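DltD domain-containing protein (PDB 7D78) is a fungal polyketide thioesterase of the alpha/beta hydrolase kind that probably cyclises polyketide chains into medium-ring lactones. Local coordinates at residues L130-S134 against H296-L300; N61-E65 against D86-D92. One frame throughout, in Å; residues are numbered along the deposited sequence.

Contact 1: residues L130-S134 against H296-L300; sequences LWGMS and HLTVL
Ser134 OG and His296 NE2 stand 2.6 Å apart, joined by a short hydrogen bond, a pair consistent with the nucleophile and base of an alpha/beta hydrolase, brought together from distant parts of the chain. Ser134 follows strand 127-133 on a strained turn, phi 63°, consistent with a nucleophile elbow, and Asp267, which takes the hydrogen bond of His296 ND1 on the far side of the imidazole, would complete a Ser-His-Asp triad. The hydroxyl lies in the plane of the ring, at its edge. A glycerol, probably from the crystallisation liquor, also hydrogen-bonds to Ser134 OG and may mark a pocket there. Beside this pair the contact is mostly apolar. Met133 has CG anti to the backbone N (chi1 180°) and its chain extended beyond, which carries CE to 3.9 Å from Val299 CG1. The same methyl sits 3.6 Å from His296 O, a buried carbonyl oxygen with no polar partner in the model. Further back along the strand, Leu300 comes to meet the indole of Trp131, which also packs against helix 305-319 through Met312. Leu300 CD1 touches the indole in its plane, at the edge of the six-membered ring, 3.6 Å from Trp131 CZ2.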
ATOM      1  N   LEU A 130     -19.227  -5.542  -7.741  1.00 20.38           N
ATOM      2  CA  LEU A 130     -18.059  -6.266  -7.249  1.00 18.96           C
ATOM      3  C   LEU A 130     -18.460  -7.164  -6.087  1.00 22.61           C
ATOM      4  O   LEU A 130     -19.146  -6.724  -5.151  1.00 20.20           O
ATOM      5  CB  LEU A 130     -16.936  -5.322  -6.810  1.00 20.15           C
ATOM      6  CG  LEU A 130     -16.220  -4.513  -7.901  1.00 19.61           C
ATOM      7  CD1 LEU A 130     -14.959  -3.871  -7.352  1.00 20.97           C
ATOM      8  CD2 LEU A 130     -15.923  -5.348  -9.165  1.00 19.21           C
ATOM      9  N   TRP A 131     -18.015  -8.416  -6.157  1.00 21.81           N
ATOM     10  CA  TRP A 131     -18.352  -9.478  -5.219  1.00 20.22           C
ATOM     11  C   TRP A 131     -17.041 -10.105  -4.772  1.00 18.23           C
ATOM     12  O   TRP A 131     -16.163 -10.358  -5.600  1.00 19.00           O
ATOM     13  CB  TRP A 131     -19.256 -10.513  -5.914  1.00 20.92           C
ATOM     14  CG  TRP A 131     -19.830 -11.630  -5.073  1.00 20.85           C
ATOM     15  CD1 TRP A 131     -21.131 -11.761  -4.669  1.00 26.29           C
ATOM     16  CD2 TRP A 131     -19.144 -12.799  -4.597  1.00 20.52           C
ATOM     17  NE1 TRP A 131     -21.293 -12.923  -3.957  1.00 23.51           N
ATOM     18  CE2 TRP A 131     -20.090 -13.580  -3.898  1.00 23.65           C
ATOM     19  CE3 TRP A 131     -17.820 -13.255  -4.683  1.00 19.33           C
ATOM     20  CZ2 TRP A 131     -19.754 -14.792  -3.281  1.00 23.85           C
ATOM     21  CZ3 TRP A 131     -17.487 -14.470  -4.067  1.00 21.06           C
ATOM     22  CH2 TRP A 131     -18.453 -15.219  -3.382  1.00 24.67           C
ATOM     23  N   GLY A 132     -16.894 -10.339  -3.482  1.00 17.85           N
ATOM     24  CA  GLY A 132     -15.655 -10.914  -2.985  1.00 18.33           C
ATOM     25  C   GLY A 132     -15.902 -11.787  -1.782  1.00 21.10           C
ATOM     26  O   GLY A 132     -16.757 -11.489  -0.941  1.00 21.68           O
ATOM     27  N   MET A 133     -15.132 -12.869  -1.685  1.00 19.68           N
ATOM     28  CA  MET A 133     -15.201 -13.769  -0.545  1.00 20.86           C
ATOM     29  C   MET A 133     -13.922 -13.687   0.273  1.00 20.33           C
ATOM     30  O   MET A 133     -12.820 -13.722  -0.285  1.00 21.15           O
ATOM     31  CB  MET A 133     -15.425 -15.214  -0.981  1.00 24.39           C
ATOM     32  CG  MET A 133     -15.499 -16.170   0.206  1.00 27.09           C
ATOM     33  SD  MET A 133     -16.465 -17.605  -0.233  1.00 38.52           S
ATOM     34  CE  MET A 133     -16.291 -18.598   1.256  1.00 38.75           C
ATOM     35  N   SER A 134     -14.075 -13.592   1.594  1.00 20.50           N
ATOM     36  CA  SER A 134     -12.948 -13.662   2.529  1.00 22.04           C
ATOM     37  C   SER A 134     -12.038 -12.475   2.224  1.00 22.60           C
ATOM     38  O   SER A 134     -12.551 -11.351   2.088  1.00 21.85           O
ATOM     39  CB  SER A 134     -12.300 -15.040   2.424  1.00 25.13           C
ATOM     40  OG  SER A 134     -11.231 -15.176   3.345  1.00 23.68           O
ATOM     41  N   HIS A 296     -16.161 -19.694   8.243  1.00 30.34           N
ATOM     42  CA  HIS A 296     -15.559 -18.877   7.188  1.00 26.38           C
ATOM     43  C   HIS A 296     -15.638 -19.558   5.823  1.00 34.26           C
ATOM     44  O   HIS A 296     -15.849 -18.889   4.803  1.00 28.31           O
ATOM     45  CB  HIS A 296     -14.105 -18.564   7.555  1.00 23.50           C
ATOM     46  CG  HIS A 296     -13.499 -17.441   6.770  1.00 27.56           C
ATOM     47  ND1 HIS A 296     -13.809 -16.119   7.003  1.00 23.60           N
ATOM     48  CD2 HIS A 296     -12.572 -17.441   5.783  1.00 26.87           C
ATOM     49  CE1 HIS A 296     -13.115 -15.354   6.181  1.00 26.04           C
ATOM     50  NE2 HIS A 296     -12.359 -16.129   5.426  1.00 22.68           N
ATOM     51  N   LEU A 297     -15.469 -20.887   5.776  1.00 31.12           N
ATOM     52  CA  LEU A 297     -15.461 -21.605   4.501  1.00 31.95           C
ATOM     53  C   LEU A 297     -16.801 -22.221   4.131  1.00 35.66           C
ATOM     54  O   LEU A 297     -16.995 -22.573   2.964  1.00 39.36           O
ATOM     55  CB  LEU A 297     -14.425 -22.740   4.495  1.00 37.75           C
ATOM     56  CG  LEU A 297     -12.934 -22.437   4.651  1.00 40.24           C
ATOM     57  CD1 LEU A 297     -12.518 -21.206   3.876  1.00 40.89           C
ATOM     58  CD2 LEU A 297     -12.584 -22.306   6.116  1.00 43.88           C
ATOM     59  N   THR A 298     -17.713 -22.386   5.087  1.00 33.69           N
ATOM     60  CA  THR A 298     -19.005 -23.010   4.838  1.00 32.26           C
ATOM     61  C   THR A 298     -20.129 -21.994   4.736  1.00 35.85           C
ATOM     62  O   THR A 298     -21.300 -22.380   4.644  1.00 32.06           O
ATOM     63  CB  THR A 298     -19.325 -24.026   5.943  1.00 34.97           C
ATOM     64  OG1 THR A 298     -19.357 -23.362   7.214  1.00 35.84           O
ATOM     65  CG2 THR A 298     -18.272 -25.136   5.977  1.00 28.20           C
ATOM     66  N   VAL A 299     -19.802 -20.701   4.762  1.00 33.70           N
ATOM     67  CA  VAL A 299     -20.837 -19.673   4.777  1.00 31.19           C
ATOM     68  C   VAL A 299     -21.720 -19.759   3.537  1.00 36.27           C
ATOM     69  O   VAL A 299     -22.902 -19.402   3.585  1.00 38.30           O
ATOM     70  CB  VAL A 299     -20.179 -18.289   4.930  1.00 33.61           C
ATOM     71  CG1 VAL A 299     -19.184 -18.045   3.793  1.00 30.76           C
ATOM     72  CG2 VAL A 299     -21.228 -17.192   5.015  1.00 31.97           C
ATOM     73  N   LEU A 300     -21.183 -20.254   2.417  1.00 33.51           N
ATOM     74  CA  LEU A 300     -21.949 -20.368   1.181  1.00 34.36           C
ATOM     75  C   LEU A 300     -22.235 -21.822   0.796  1.00 38.96           C
ATOM     76  O   LEU A 300     -22.517 -22.110  -0.371  1.00 40.84           O
ATOM     77  CB  LEU A 300     -21.225 -19.639   0.042  1.00 29.67           C
ATOM     78  CG  LEU A 300     -21.072 -18.120   0.237  1.00 37.96           C
ATOM     79  CD1 LEU A 300     -20.507 -17.432  -0.991  1.00 29.71           C
ATOM     80  CD2 LEU A 300     -22.403 -17.480   0.623  1.00 32.14           C
TER

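Contact 2: residues N61-E65 against D86-D92; sequences NCVKE and DPRSIGD
Asn61 opens the contact by laying its amide oxygen beside Ile90, OD1 standing 4.0 Å from CG1 of that isoleucine, while the same oxygen accepts a hydrogen bond from Asn99. At Cys62 it is the backbone that touches: its carbonyl oxygen meets Ile90 CG2 at 3.6 Å. Val63 then places CG1 against Ile90 CG2 and the CA of Gly91, a glycine at positive phi. The contact joins two loops that follow strands 51-57 and 81-86 of the alpha/beta hydrolase sheet, the second folded into a type II beta turn from Pro87 to Ile90. Lys64 grips Asp86 twice: its backbone N meets Asp86 OD1 nearly head-on at 2.7 Å, and its NZ forms a salt bridge to Asp86 OD2 at 2.8 Å. A bend at the end of the chain, chi4 -54°, turns NZ among three carboxylates, with a second salt bridge of 2.8 Å to Asp92 OD2; it meets both aspartate oxygens from above their carboxylate planes. Asp92 OD1 is held by Asn229, and Asp92 N reaches Asp86 OD2 from the face opposite NZ. Glu65 closes the network, OE2 being 2.7 Å from Lys64 NZ. Were this lysine replaced by an alanine, the three carboxylates would probably lose their shared counter-charge, with Glu65 and Asp92 left close together. One water bridges Glu65 OE1 to Asp86 OD2.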
ATOM      1  N   ASN A  61      -5.087 -16.444  -1.690  1.00 20.34           N
ATOM      2  CA  ASN A  61      -4.353 -17.459  -2.452  1.00 16.27           C
ATOM      3  C   ASN A  61      -5.268 -18.488  -3.102  1.00 19.73           C
ATOM      4  O   ASN A  61      -4.783 -19.528  -3.566  1.00 23.70           O
ATOM      5  CB  ASN A  61      -3.307 -18.195  -1.592  1.00 15.62           C
ATOM      6  CG  ASN A  61      -2.112 -18.671  -2.412  1.00 21.63           C
ATOM      7  OD1 ASN A  61      -1.690 -17.991  -3.354  1.00 20.54           O
ATOM      8  ND2 ASN A  61      -1.569 -19.841  -2.070  1.00 21.36           N
ATOM      9  N   CYS A  62      -6.576 -18.240  -3.154  1.00 19.38           N
ATOM     10  CA  CYS A  62      -7.507 -19.188  -3.750  1.00 22.43           C
ATOM     11  C   CYS A  62      -7.600 -18.991  -5.255  1.00 22.29           C
ATOM     12  O   CYS A  62      -7.371 -17.892  -5.773  1.00 18.86           O
ATOM     13  CB  CYS A  62      -8.896 -19.050  -3.125  1.00 18.86           C
ATOM     14  SG  CYS A  62      -8.852 -19.400  -1.355  1.00 25.66           S
ATOM     15  N   VAL A  63      -7.949 -20.075  -5.954  1.00 20.83           N
ATOM     16  CA  VAL A  63      -8.132 -20.034  -7.395  1.00 18.73           C
ATOM     17  C   VAL A  63      -9.626 -20.003  -7.697  1.00 21.09           C
ATOM     18  O   VAL A  63     -10.470 -20.376  -6.873  1.00 23.61           O
ATOM     19  CB  VAL A  63      -7.425 -21.210  -8.126  1.00 25.20           C
ATOM     20  CG1 VAL A  63      -5.902 -21.092  -7.968  1.00 21.71           C
ATOM     21  CG2 VAL A  63      -7.918 -22.574  -7.636  1.00 21.38           C
ATOM     22  N   LYS A  64      -9.952 -19.539  -8.906  1.00 21.26           N
ATOM     23  CA  LYS A  64     -11.338 -19.289  -9.285  1.00 22.02           C
ATOM     24  C   LYS A  64     -12.184 -20.559  -9.268  1.00 24.87           C
ATOM     25  O   LYS A  64     -13.410 -20.466  -9.140  1.00 20.56           O
ATOM     26  CB  LYS A  64     -11.375 -18.641 -10.678  1.00 21.13           C
ATOM     27  CG  LYS A  64     -10.662 -19.480 -11.769  1.00 22.42           C
ATOM     28  CD  LYS A  64     -10.316 -18.638 -12.991  1.00 21.83           C
ATOM     29  CE  LYS A  64      -9.716 -19.498 -14.113  1.00 24.44           C
ATOM     30  NZ  LYS A  64      -8.551 -20.284 -13.603  1.00 27.02           N
ATOM     31  N   GLU A  65     -11.559 -21.736  -9.379  1.00 20.57           N
ATOM     32  CA  GLU A  65     -12.286 -23.005  -9.429  1.00 24.26           C
ATOM     33  C   GLU A  65     -12.791 -23.464  -8.067  1.00 25.85           C
ATOM     34  O   GLU A  65     -13.614 -24.383  -8.006  1.00 26.14           O
ATOM     35  CB  GLU A  65     -11.395 -24.109 -10.028  1.00 23.66           C
ATOM     36  CG  GLU A  65     -11.079 -23.923 -11.497  1.00 25.88           C
ATOM     37  CD  GLU A  65      -9.923 -22.962 -11.738  1.00 27.40           C
ATOM     38  OE1 GLU A  65      -9.285 -22.527 -10.748  1.00 24.43           O
ATOM     39  OE2 GLU A  65      -9.660 -22.641 -12.921  1.00 23.09           O
ATOM     40  N   ASP A  86      -8.594 -15.543 -11.511  1.00 16.59           N
ATOM     41  CA  ASP A  86      -7.430 -15.748 -10.657  1.00 20.68           C
ATOM     42  C   ASP A  86      -6.704 -14.424 -10.487  1.00 18.20           C
ATOM     43  O   ASP A  86      -6.263 -13.841 -11.487  1.00 17.80           O
ATOM     44  CB  ASP A  86      -6.479 -16.779 -11.260  1.00 17.68           C
ATOM     45  CG  ASP A  86      -7.033 -18.206 -11.195  1.00 22.80           C
ATOM     46  OD1 ASP A  86      -7.811 -18.504 -10.270  1.00 20.85           O
ATOM     47  OD2 ASP A  86      -6.654 -19.035 -12.051  1.00 21.36           O
ATOM     48  N   PRO A  87      -6.554 -13.910  -9.269  1.00 17.93           N
ATOM     49  CA  PRO A  87      -5.841 -12.638  -9.105  1.00 18.14           C
ATOM     50  C   PRO A  87      -4.381 -12.754  -9.529  1.00 17.30           C
ATOM     51  O   PRO A  87      -3.840 -13.836  -9.761  1.00 17.57           O
ATOM     52  CB  PRO A  87      -5.968 -12.341  -7.600  1.00 16.44           C
ATOM     53  CG  PRO A  87      -7.166 -13.172  -7.143  1.00 19.09           C
ATOM     54  CD  PRO A  87      -7.070 -14.425  -7.988  1.00 15.04           C
ATOM     55  N   ARG A  88      -3.743 -11.589  -9.613  1.00 17.37           N
ATOM     56  CA  ARG A  88      -2.342 -11.481 -10.007  1.00 15.71           C
ATOM     57  C   ARG A  88      -1.451 -12.468  -9.255  1.00 15.92           C
ATOM     58  O   ARG A  88      -1.535 -12.589  -8.030  1.00 20.03           O
ATOM     59  CB  ARG A  88      -1.868 -10.049  -9.754  1.00 18.66           C
ATOM     60  CG  ARG A  88      -0.392  -9.826 -10.104  1.00 21.85           C
ATOM     61  CD  ARG A  88       0.027  -8.425  -9.737  1.00 18.70           C
ATOM     62  NE  ARG A  88      -0.661  -7.427 -10.548  1.00 18.38           N
ATOM     63  CZ  ARG A  88      -0.074  -6.718 -11.505  1.00 21.15           C
ATOM     64  NH1 ARG A  88       1.205  -6.912 -11.775  1.00 17.47           N
ATOM     65  NH2 ARG A  88      -0.767  -5.821 -12.192  1.00 20.11           N
ATOM     66  N   SER A  89      -0.610 -13.187 -10.012  1.00 16.27           N
ATOM     67  CA  SER A  89       0.411 -14.138  -9.559  1.00 20.11           C
ATOM     68  C   SER A  89      -0.170 -15.438  -9.014  1.00 23.65           C
ATOM     69  O   SER A  89       0.575 -16.232  -8.420  1.00 21.41           O
ATOM     70  CB  SER A  89       1.354 -13.522  -8.508  1.00 17.72           C
ATOM     71  OG  SER A  89       0.798 -13.633  -7.212  1.00 20.47           O
ATOM     72  N   ILE A  90      -1.468 -15.689  -9.223  1.00 18.84           N
ATOM     73  CA  ILE A  90      -2.170 -16.855  -8.704  1.00 19.94           C
ATOM     74  C   ILE A  90      -2.764 -17.640  -9.872  1.00 21.29           C
ATOM     75  O   ILE A  90      -3.273 -17.051 -10.830  1.00 17.67           O
ATOM     76  CB  ILE A  90      -3.282 -16.424  -7.722  1.00 20.48           C
ATOM     77  CG1 ILE A  90      -2.666 -15.744  -6.496  1.00 19.67           C
ATOM     78  CG2 ILE A  90      -4.180 -17.603  -7.347  1.00 19.77           C
ATOM     79  CD1 ILE A  90      -3.678 -15.053  -5.601  1.00 23.02           C
ATOM     80  N   GLY A  91      -2.697 -18.968  -9.787  1.00 21.17           N
ATOM     81  CA  GLY A  91      -3.454 -19.801 -10.705  1.00 21.37           C
ATOM     82  C   GLY A  91      -3.033 -19.558 -12.137  1.00 23.70           C
ATOM     83  O   GLY A  91      -1.843 -19.583 -12.472  1.00 22.33           O
ATOM     84  N   ASP A  92      -4.024 -19.302 -12.995  1.00 22.02           N
ATOM     85  CA  ASP A  92      -3.797 -19.159 -14.426  1.00 22.73           C
ATOM     86  C   ASP A  92      -3.256 -17.786 -14.815  1.00 23.79           C
ATOM     87  O   ASP A  92      -2.869 -17.600 -15.973  1.00 21.93           O
ATOM     88  CB  ASP A  92      -5.104 -19.420 -15.209  1.00 18.91           C
ATOM     89  CG  ASP A  92      -5.519 -20.900 -15.222  1.00 28.33           C
ATOM     90  OD1 ASP A  92      -4.670 -21.788 -14.978  1.00 28.36           O
ATOM     91  OD2 ASP A  92      -6.710 -21.171 -15.495  1.00 24.62           O
TER
HETATM   92  O   HOH W   1      -6.682 -21.699 -11.435  1.00 23.61           O
HETATM   93  O   HOH W   2      -7.938 -24.015 -14.870  1.00 43.29           O

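In the fold
The two contacts follow one another along the chain: contact 2 is complete before contact 1 begins. Both draw on loops that follow strands of the same eight-stranded mixed sheet, in which strand 51-57 lies between strands 81-86 and 127-133. Contact 2 ties together the loops after the first two of these, only 21 residues apart, whereas contact 1 spans 162 residues to bring the loop before helix 305-319 up to strand 127-133. Their centres are 15 Å apart and their nearest atoms about 7 Å, without touching. Cys62 lies near the likely triad and close to a bound glycerol, so the loop of 61-65 may border the pocket that the glycerol probably marks.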